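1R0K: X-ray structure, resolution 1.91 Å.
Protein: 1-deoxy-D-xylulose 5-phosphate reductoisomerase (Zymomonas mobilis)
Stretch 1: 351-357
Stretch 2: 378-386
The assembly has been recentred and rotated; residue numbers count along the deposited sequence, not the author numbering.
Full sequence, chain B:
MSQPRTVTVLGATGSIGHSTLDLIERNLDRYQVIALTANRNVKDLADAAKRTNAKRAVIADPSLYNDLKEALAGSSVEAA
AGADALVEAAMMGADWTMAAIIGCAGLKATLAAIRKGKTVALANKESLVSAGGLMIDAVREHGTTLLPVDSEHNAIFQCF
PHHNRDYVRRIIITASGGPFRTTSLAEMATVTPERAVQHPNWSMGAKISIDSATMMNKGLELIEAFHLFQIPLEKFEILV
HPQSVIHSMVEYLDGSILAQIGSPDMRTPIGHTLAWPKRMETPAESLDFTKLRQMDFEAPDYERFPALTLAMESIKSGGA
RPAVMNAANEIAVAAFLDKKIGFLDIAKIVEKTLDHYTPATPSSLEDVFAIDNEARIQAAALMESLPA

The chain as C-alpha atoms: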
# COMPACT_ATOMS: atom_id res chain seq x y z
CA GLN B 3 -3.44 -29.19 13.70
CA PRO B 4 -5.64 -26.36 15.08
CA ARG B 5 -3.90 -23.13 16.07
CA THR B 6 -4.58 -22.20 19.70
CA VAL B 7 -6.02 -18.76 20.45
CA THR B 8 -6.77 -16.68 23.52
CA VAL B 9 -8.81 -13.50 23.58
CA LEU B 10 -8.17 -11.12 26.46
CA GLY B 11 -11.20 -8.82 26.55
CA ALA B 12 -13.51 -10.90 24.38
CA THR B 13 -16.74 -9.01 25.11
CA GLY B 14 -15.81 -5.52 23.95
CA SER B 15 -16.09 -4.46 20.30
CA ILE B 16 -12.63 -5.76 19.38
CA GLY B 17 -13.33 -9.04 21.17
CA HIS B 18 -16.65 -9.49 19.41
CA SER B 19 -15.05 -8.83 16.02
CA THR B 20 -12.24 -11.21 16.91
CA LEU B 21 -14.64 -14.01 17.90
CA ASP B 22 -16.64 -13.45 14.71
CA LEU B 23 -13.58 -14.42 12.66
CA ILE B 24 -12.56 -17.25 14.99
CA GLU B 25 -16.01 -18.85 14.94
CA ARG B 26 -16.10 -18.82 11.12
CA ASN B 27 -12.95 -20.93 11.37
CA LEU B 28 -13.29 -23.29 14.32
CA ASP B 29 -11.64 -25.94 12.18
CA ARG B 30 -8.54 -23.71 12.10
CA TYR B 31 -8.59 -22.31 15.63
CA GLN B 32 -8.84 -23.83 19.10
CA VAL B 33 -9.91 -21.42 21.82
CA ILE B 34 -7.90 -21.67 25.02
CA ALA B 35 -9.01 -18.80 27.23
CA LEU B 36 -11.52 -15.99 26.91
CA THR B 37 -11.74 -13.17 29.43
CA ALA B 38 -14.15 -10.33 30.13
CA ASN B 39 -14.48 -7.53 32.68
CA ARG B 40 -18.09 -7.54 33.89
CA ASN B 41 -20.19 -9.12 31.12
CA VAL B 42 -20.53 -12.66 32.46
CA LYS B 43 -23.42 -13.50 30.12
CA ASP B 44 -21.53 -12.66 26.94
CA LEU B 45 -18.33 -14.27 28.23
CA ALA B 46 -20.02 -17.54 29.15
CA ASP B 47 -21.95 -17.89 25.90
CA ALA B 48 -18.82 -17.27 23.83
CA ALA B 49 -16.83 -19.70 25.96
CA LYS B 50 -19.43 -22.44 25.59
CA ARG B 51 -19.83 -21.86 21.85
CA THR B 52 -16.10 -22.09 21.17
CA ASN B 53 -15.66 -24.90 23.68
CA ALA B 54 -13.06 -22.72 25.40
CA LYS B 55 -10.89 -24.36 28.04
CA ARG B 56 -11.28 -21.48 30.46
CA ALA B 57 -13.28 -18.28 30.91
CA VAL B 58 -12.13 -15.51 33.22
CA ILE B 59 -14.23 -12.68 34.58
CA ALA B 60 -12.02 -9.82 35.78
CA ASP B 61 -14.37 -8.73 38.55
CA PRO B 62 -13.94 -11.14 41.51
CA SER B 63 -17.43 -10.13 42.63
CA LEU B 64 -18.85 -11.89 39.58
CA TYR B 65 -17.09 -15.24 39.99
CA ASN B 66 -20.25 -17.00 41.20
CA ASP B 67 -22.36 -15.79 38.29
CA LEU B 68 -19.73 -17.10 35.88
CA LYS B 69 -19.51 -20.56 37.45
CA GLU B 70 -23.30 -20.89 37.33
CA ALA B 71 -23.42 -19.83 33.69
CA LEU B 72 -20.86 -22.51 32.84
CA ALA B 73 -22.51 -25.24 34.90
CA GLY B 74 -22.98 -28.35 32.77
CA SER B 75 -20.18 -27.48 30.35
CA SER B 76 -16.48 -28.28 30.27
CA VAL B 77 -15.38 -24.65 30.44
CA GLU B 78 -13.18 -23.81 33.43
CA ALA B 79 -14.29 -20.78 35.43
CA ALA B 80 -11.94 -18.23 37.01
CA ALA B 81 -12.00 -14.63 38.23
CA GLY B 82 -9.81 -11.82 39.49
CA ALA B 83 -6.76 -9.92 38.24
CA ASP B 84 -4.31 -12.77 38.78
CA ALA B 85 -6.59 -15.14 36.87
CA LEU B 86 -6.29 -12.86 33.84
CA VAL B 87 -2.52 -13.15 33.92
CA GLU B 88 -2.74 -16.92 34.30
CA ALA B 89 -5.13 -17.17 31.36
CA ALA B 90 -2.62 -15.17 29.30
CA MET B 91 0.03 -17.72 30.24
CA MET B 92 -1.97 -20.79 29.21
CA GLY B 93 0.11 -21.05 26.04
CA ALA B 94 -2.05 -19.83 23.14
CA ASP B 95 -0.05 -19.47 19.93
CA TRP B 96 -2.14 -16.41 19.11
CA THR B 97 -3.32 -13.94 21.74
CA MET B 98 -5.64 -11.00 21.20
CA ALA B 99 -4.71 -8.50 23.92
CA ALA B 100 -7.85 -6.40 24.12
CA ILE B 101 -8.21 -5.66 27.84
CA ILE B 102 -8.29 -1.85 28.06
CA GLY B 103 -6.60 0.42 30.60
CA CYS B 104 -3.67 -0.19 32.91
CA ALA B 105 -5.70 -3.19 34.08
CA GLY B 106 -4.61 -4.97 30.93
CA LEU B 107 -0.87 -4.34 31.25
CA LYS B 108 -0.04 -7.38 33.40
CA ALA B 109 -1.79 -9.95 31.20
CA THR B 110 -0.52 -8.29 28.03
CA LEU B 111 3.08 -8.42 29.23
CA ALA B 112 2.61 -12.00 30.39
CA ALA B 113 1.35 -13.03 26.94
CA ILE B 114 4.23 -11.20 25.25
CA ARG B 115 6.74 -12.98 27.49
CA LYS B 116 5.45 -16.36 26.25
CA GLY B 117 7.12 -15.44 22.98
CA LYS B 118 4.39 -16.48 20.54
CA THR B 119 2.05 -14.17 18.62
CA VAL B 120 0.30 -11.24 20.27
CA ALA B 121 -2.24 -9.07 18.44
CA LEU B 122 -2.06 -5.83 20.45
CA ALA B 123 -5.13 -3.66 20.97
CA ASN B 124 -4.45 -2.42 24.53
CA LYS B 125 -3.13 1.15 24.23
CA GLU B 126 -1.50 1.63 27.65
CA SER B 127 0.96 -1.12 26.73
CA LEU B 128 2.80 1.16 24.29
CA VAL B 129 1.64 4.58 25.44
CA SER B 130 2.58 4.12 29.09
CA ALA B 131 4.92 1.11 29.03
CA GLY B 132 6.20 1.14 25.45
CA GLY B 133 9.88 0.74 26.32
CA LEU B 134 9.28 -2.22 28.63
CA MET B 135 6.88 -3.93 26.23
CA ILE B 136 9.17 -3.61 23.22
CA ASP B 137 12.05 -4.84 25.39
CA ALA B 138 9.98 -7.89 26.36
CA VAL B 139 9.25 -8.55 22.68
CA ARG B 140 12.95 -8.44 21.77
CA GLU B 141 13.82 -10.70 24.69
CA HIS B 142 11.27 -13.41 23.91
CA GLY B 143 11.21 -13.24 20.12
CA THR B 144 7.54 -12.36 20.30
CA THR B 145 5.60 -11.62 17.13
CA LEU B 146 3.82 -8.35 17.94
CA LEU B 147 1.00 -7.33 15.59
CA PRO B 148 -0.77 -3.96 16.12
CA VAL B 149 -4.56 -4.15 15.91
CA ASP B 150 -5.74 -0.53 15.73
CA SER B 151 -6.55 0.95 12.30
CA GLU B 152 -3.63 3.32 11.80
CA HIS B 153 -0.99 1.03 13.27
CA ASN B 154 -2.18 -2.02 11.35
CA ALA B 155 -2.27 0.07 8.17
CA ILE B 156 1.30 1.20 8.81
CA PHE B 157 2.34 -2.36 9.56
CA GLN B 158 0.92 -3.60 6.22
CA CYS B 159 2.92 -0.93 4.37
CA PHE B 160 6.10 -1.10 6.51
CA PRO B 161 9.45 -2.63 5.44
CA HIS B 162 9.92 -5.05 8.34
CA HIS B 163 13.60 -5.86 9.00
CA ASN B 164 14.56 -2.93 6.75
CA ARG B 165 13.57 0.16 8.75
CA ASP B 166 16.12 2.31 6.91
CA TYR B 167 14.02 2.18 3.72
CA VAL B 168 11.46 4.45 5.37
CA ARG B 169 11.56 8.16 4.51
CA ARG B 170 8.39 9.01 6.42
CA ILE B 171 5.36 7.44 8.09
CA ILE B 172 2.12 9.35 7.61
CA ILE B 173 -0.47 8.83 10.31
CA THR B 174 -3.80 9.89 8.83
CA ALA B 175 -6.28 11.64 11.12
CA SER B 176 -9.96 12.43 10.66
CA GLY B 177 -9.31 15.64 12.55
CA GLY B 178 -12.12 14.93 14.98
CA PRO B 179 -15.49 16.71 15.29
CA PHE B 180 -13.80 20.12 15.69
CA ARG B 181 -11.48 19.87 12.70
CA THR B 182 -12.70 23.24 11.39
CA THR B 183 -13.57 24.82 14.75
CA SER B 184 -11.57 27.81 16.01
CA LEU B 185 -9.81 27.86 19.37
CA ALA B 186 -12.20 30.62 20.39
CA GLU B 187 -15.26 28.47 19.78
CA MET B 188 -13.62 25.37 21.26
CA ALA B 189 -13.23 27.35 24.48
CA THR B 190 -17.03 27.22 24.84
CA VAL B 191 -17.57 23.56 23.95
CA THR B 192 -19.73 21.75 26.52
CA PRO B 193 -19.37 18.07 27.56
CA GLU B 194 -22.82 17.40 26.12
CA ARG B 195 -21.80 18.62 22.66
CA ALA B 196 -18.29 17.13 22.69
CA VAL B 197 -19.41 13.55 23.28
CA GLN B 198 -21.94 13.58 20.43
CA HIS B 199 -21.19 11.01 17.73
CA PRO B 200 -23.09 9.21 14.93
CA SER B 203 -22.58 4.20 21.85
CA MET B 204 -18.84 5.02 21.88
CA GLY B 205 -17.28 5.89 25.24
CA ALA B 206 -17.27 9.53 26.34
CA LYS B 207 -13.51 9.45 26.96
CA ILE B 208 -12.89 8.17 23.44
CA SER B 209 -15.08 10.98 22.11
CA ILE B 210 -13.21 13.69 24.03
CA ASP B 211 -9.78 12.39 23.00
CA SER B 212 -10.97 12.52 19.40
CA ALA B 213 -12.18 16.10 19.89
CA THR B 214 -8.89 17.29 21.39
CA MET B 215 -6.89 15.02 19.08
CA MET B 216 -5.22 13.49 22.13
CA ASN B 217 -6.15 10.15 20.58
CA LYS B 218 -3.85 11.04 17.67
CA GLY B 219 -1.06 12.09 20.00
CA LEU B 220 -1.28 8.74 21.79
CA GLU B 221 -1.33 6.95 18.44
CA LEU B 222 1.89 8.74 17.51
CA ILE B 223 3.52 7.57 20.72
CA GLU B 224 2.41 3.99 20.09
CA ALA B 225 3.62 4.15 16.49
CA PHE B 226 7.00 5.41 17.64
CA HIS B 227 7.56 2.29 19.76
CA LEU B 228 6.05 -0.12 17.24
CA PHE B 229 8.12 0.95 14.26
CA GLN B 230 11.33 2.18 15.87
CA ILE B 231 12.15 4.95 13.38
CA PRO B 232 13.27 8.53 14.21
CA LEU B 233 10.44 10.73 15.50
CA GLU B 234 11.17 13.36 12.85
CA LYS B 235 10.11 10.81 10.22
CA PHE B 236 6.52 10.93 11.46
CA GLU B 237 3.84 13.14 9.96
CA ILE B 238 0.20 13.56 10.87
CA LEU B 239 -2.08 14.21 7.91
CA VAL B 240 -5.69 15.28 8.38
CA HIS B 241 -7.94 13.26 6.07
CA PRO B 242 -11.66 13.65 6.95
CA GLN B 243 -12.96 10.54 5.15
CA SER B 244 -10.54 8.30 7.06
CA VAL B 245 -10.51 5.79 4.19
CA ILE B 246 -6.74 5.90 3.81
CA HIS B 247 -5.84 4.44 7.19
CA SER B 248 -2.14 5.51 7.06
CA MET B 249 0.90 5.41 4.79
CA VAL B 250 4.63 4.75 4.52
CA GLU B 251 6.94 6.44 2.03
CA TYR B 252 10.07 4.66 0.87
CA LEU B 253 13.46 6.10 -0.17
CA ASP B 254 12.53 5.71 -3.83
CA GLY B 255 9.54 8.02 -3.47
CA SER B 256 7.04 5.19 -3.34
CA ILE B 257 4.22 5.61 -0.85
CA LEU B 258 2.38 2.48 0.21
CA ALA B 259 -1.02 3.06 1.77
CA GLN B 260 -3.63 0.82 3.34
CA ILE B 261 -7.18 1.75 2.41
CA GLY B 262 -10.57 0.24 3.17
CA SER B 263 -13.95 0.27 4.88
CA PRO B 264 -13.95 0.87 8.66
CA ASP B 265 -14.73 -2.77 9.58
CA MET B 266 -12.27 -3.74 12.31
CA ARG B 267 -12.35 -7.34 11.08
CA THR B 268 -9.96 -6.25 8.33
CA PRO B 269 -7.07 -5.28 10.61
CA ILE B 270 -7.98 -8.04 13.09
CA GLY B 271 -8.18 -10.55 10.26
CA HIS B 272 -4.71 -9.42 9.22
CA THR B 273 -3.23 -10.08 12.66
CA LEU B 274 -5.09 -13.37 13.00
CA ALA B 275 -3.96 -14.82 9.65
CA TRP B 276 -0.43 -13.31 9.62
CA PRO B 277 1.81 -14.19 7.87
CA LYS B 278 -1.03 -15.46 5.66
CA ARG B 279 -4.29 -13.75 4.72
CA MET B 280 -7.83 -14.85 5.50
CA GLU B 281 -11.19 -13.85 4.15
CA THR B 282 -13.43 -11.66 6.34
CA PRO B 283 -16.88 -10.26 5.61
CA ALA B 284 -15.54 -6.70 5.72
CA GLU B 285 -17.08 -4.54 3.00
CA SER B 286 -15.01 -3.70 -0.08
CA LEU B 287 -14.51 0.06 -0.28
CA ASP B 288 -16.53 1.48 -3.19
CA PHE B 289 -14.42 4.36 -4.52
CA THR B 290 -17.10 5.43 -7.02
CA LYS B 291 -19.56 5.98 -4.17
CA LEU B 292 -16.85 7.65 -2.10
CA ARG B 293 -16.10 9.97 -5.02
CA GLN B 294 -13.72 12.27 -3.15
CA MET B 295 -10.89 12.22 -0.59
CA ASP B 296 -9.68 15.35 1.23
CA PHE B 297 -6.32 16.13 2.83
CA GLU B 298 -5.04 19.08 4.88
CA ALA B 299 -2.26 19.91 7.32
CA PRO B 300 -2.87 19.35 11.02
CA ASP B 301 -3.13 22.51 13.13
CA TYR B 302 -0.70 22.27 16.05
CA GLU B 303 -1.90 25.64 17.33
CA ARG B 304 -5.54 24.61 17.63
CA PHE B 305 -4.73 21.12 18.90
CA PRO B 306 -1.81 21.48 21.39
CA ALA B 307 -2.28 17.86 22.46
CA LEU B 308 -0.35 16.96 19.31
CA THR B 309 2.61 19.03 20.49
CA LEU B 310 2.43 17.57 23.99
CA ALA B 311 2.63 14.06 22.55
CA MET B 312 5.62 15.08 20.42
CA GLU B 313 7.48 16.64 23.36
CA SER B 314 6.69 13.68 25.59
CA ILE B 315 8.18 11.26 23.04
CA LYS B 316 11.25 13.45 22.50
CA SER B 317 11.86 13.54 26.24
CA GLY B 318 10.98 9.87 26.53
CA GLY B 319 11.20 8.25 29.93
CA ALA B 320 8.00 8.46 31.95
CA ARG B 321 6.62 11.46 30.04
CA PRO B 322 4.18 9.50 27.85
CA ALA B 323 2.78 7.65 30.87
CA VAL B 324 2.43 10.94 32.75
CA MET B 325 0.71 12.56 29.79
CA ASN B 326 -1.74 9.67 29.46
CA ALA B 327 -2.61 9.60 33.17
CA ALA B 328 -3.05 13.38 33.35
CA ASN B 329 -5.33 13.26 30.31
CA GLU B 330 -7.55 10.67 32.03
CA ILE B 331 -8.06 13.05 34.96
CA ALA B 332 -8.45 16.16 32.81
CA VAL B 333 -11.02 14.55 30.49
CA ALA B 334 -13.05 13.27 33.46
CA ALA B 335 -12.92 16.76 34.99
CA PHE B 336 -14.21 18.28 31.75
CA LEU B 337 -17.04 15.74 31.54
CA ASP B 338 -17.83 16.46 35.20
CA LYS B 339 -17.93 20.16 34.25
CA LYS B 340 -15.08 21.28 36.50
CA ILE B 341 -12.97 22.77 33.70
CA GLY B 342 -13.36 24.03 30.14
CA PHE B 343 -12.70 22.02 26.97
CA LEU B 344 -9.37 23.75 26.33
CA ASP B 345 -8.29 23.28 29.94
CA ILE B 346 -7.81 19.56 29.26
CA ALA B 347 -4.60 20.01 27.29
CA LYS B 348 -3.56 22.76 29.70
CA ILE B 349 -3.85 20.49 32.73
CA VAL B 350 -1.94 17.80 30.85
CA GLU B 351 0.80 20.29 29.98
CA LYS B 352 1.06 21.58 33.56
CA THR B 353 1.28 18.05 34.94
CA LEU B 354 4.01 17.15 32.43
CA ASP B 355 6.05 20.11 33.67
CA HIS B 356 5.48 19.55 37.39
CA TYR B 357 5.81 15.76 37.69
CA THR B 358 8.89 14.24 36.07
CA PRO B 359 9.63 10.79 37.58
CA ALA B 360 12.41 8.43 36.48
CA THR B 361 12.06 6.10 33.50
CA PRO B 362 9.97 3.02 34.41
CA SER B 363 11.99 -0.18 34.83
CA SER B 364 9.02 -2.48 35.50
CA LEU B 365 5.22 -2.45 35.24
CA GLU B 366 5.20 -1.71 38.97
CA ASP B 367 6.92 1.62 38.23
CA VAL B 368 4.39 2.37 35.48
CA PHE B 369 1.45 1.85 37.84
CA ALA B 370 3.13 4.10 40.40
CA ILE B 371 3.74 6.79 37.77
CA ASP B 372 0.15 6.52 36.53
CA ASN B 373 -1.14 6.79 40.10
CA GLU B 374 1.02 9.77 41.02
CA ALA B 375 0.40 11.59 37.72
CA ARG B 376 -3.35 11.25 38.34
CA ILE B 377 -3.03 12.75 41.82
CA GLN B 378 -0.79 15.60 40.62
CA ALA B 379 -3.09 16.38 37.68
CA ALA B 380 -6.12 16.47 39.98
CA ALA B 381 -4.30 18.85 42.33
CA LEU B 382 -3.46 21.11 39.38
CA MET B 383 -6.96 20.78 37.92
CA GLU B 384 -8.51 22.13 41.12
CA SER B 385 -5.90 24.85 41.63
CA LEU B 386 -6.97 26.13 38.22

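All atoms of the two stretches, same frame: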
# COMPACT_ATOMS: atom_id res chain seq x y z
N GLU B 351 -0.47 19.59 30.12
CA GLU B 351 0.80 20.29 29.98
C GLU B 351 1.41 20.63 31.34
O GLU B 351 2.60 20.38 31.58
CB GLU B 351 0.61 21.59 29.19
CG GLU B 351 1.90 22.17 28.65
CD GLU B 351 1.72 23.57 28.07
OE1 GLU B 351 0.66 23.83 27.47
OE2 GLU B 351 2.65 24.39 28.21
N LYS B 352 0.60 21.21 32.22
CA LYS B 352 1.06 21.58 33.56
C LYS B 352 1.59 20.37 34.32
O LYS B 352 2.64 20.44 34.96
CB LYS B 352 -0.07 22.23 34.36
CG LYS B 352 -0.42 23.65 33.92
CD LYS B 352 -1.54 24.22 34.77
CE LYS B 352 -1.89 25.65 34.36
NZ LYS B 352 -0.74 26.58 34.54
N THR B 353 0.86 19.27 34.25
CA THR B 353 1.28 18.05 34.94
C THR B 353 2.62 17.56 34.38
O THR B 353 3.51 17.19 35.14
CB THR B 353 0.22 16.94 34.78
OG1 THR B 353 -1.06 17.43 35.20
CG2 THR B 353 0.58 15.72 35.64
N LEU B 354 2.77 17.59 33.06
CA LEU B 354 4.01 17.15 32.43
C LEU B 354 5.21 17.98 32.88
O LEU B 354 6.33 17.48 32.92
CB LEU B 354 3.90 17.23 30.91
CG LEU B 354 3.12 16.11 30.21
CD1 LEU B 354 2.91 16.46 28.75
CD2 LEU B 354 3.88 14.79 30.35
N ASP B 355 4.97 19.24 33.22
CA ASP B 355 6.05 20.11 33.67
C ASP B 355 6.36 19.92 35.15
O ASP B 355 7.52 19.96 35.55
CB ASP B 355 5.72 21.58 33.43
CG ASP B 355 5.69 21.94 31.95
OD1 ASP B 355 6.52 21.41 31.19
OD2 ASP B 355 4.85 22.78 31.57
N HIS B 356 5.33 19.69 35.95
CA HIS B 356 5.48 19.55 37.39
C HIS B 356 5.93 18.17 37.90
O HIS B 356 6.68 18.09 38.87
CB HIS B 356 4.16 19.95 38.07
CG HIS B 356 4.23 20.00 39.56
ND1 HIS B 356 4.34 18.87 40.35
CD2 HIS B 356 4.19 21.05 40.42
CE1 HIS B 356 4.37 19.23 41.62
NE2 HIS B 356 4.28 20.54 41.69
N TYR B 357 5.47 17.11 37.26
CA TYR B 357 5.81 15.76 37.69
C TYR B 357 6.67 15.06 36.65
O TYR B 357 6.20 14.68 35.58
CB TYR B 357 4.53 14.95 37.95
CG TYR B 357 4.78 13.53 38.38
CD1 TYR B 357 5.58 13.25 39.50
CD2 TYR B 357 4.22 12.46 37.68
CE1 TYR B 357 5.81 11.93 39.90
CE2 TYR B 357 4.44 11.14 38.08
CZ TYR B 357 5.23 10.89 39.19
OH TYR B 357 5.44 9.59 39.59
N GLN B 378 -1.38 14.29 40.92
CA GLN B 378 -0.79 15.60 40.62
C GLN B 378 -1.68 16.40 39.66
O GLN B 378 -1.85 17.61 39.82
CB GLN B 378 0.59 15.42 40.00
CG GLN B 378 1.57 14.71 40.90
CD GLN B 378 2.33 15.68 41.78
OE1 GLN B 378 1.73 16.49 42.49
NE2 GLN B 378 3.66 15.60 41.73
N ALA B 379 -2.22 15.73 38.65
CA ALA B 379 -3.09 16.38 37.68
C ALA B 379 -4.33 16.91 38.39
O ALA B 379 -4.74 18.05 38.16
CB ALA B 379 -3.49 15.39 36.58
N ALA B 380 -4.92 16.08 39.24
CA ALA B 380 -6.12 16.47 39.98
C ALA B 380 -5.85 17.70 40.83
O ALA B 380 -6.68 18.61 40.91
CB ALA B 380 -6.59 15.31 40.86
N ALA B 381 -4.68 17.72 41.48
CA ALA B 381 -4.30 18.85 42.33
C ALA B 381 -4.21 20.11 41.48
O ALA B 381 -4.67 21.17 41.89
CB ALA B 381 -2.96 18.57 43.00
N LEU B 382 -3.61 19.98 40.30
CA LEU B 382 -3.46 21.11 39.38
C LEU B 382 -4.80 21.54 38.80
O LEU B 382 -5.07 22.73 38.64
CB LEU B 382 -2.50 20.73 38.25
CG LEU B 382 -1.04 20.51 38.65
CD1 LEU B 382 -0.29 19.78 37.54
CD2 LEU B 382 -0.39 21.85 38.95
N MET B 383 -5.63 20.55 38.49
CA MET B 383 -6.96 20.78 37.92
C MET B 383 -7.84 21.62 38.84
O MET B 383 -8.60 22.47 38.38
CB MET B 383 -7.62 19.43 37.60
CG MET B 383 -9.00 19.51 36.98
SD MET B 383 -10.31 19.65 38.23
CE MET B 383 -10.61 17.92 38.62
N GLU B 384 -7.72 21.38 40.15
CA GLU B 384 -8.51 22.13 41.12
C GLU B 384 -7.91 23.50 41.42
O GLU B 384 -8.64 24.45 41.70
CB GLU B 384 -8.64 21.33 42.42
CG GLU B 384 -9.58 20.14 42.31
CD GLU B 384 -9.73 19.39 43.61
OE1 GLU B 384 -10.04 20.04 44.64
OE2 GLU B 384 -9.54 18.15 43.61
N SER B 385 -6.59 23.59 41.38
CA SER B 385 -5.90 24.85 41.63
C SER B 385 -6.29 25.85 40.56
O SER B 385 -6.33 27.06 40.79
CB SER B 385 -4.38 24.64 41.60
OG SER B 385 -3.71 25.89 41.70
N LEU B 386 -6.57 25.32 39.37
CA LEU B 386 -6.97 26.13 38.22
C LEU B 386 -8.42 26.59 38.36
O LEU B 386 -9.31 25.88 37.83
CB LEU B 386 -6.80 25.31 36.93
CG LEU B 386 -7.32 25.91 35.61
CD1 LEU B 386 -6.25 25.75 34.54
CD2 LEU B 386 -8.60 25.21 35.19

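This is a small, steeply crossed helix-helix contact held by van der Waals packing alone, with no hydrogen bond or salt bridge passing between the two stretches. The helix axes come within 9.2 Å of each other, and their N-to-C directions differ by 126°, closer to antiparallel than to parallel. The two stretches together bury 392 Å², both sides summed.

The nearest CA atoms across the contact are those of Thr 353 and Ala 379, 5.4 Å apart. Small residues suit such a place. Ala 379 carries only a methyl group, so Thr 353 OG1 can come within 3.4 Å of Ala 379 CA and 3.5 Å of Ala 379 CB. The hydroxyl is not left unsatisfied against this nonpolar surface, because OG1 makes a hydrogen bond to a residue just outside the stretches. With chi1 in the m rotamer, Thr 353 also sets its methyl near the preceding residue, CG2 lying 4.4 Å from Gln 378 CB.

One turn after Gln 378, Leu 382 points toward the first helix and gives up the largest area of any residue here, 81 Å². Its CD1 methyl is the focus of the packing: it lies 3.4 Å from Thr 353 OG1, 3.8 Å from Lys 352 C and 4.0 Å from Lys 352 CB, with His 356 CB at 4.5 Å. A branched aliphatic side chain serves well here, since it can fill the space beside a helix backbone without needing a polar partner. Lys 352 meets the contact through CB and, loosely, CE, which passes 4.4 Å from Leu 386 CD1, while NZ lies beyond it.

Gln 378 has nearly as much covered, 79 Å², and its amide reaches the end of the first helix. Its NE2 lies 3.6 Å from His 356 ND1, at the edge of the imidazole and near the ring plane, yet the pair does not form a hydrogen bond, and ND1 is buried without a partner. The same NE2 is 3.8 Å from Tyr 357 CD1. A long, flexible glutamine suits this place because its amide can reach both rings; the histidine presents its edge to it, and the tyrosine a ring carbon. Tyr 357 is the first residue to leave helical phi/psi, although its N still bonds to Thr 353 O at 2.9 Å. The CA-to-CB bond of Tyr 357 points toward the second stretch, and its ring meets Gln 378 near CD1.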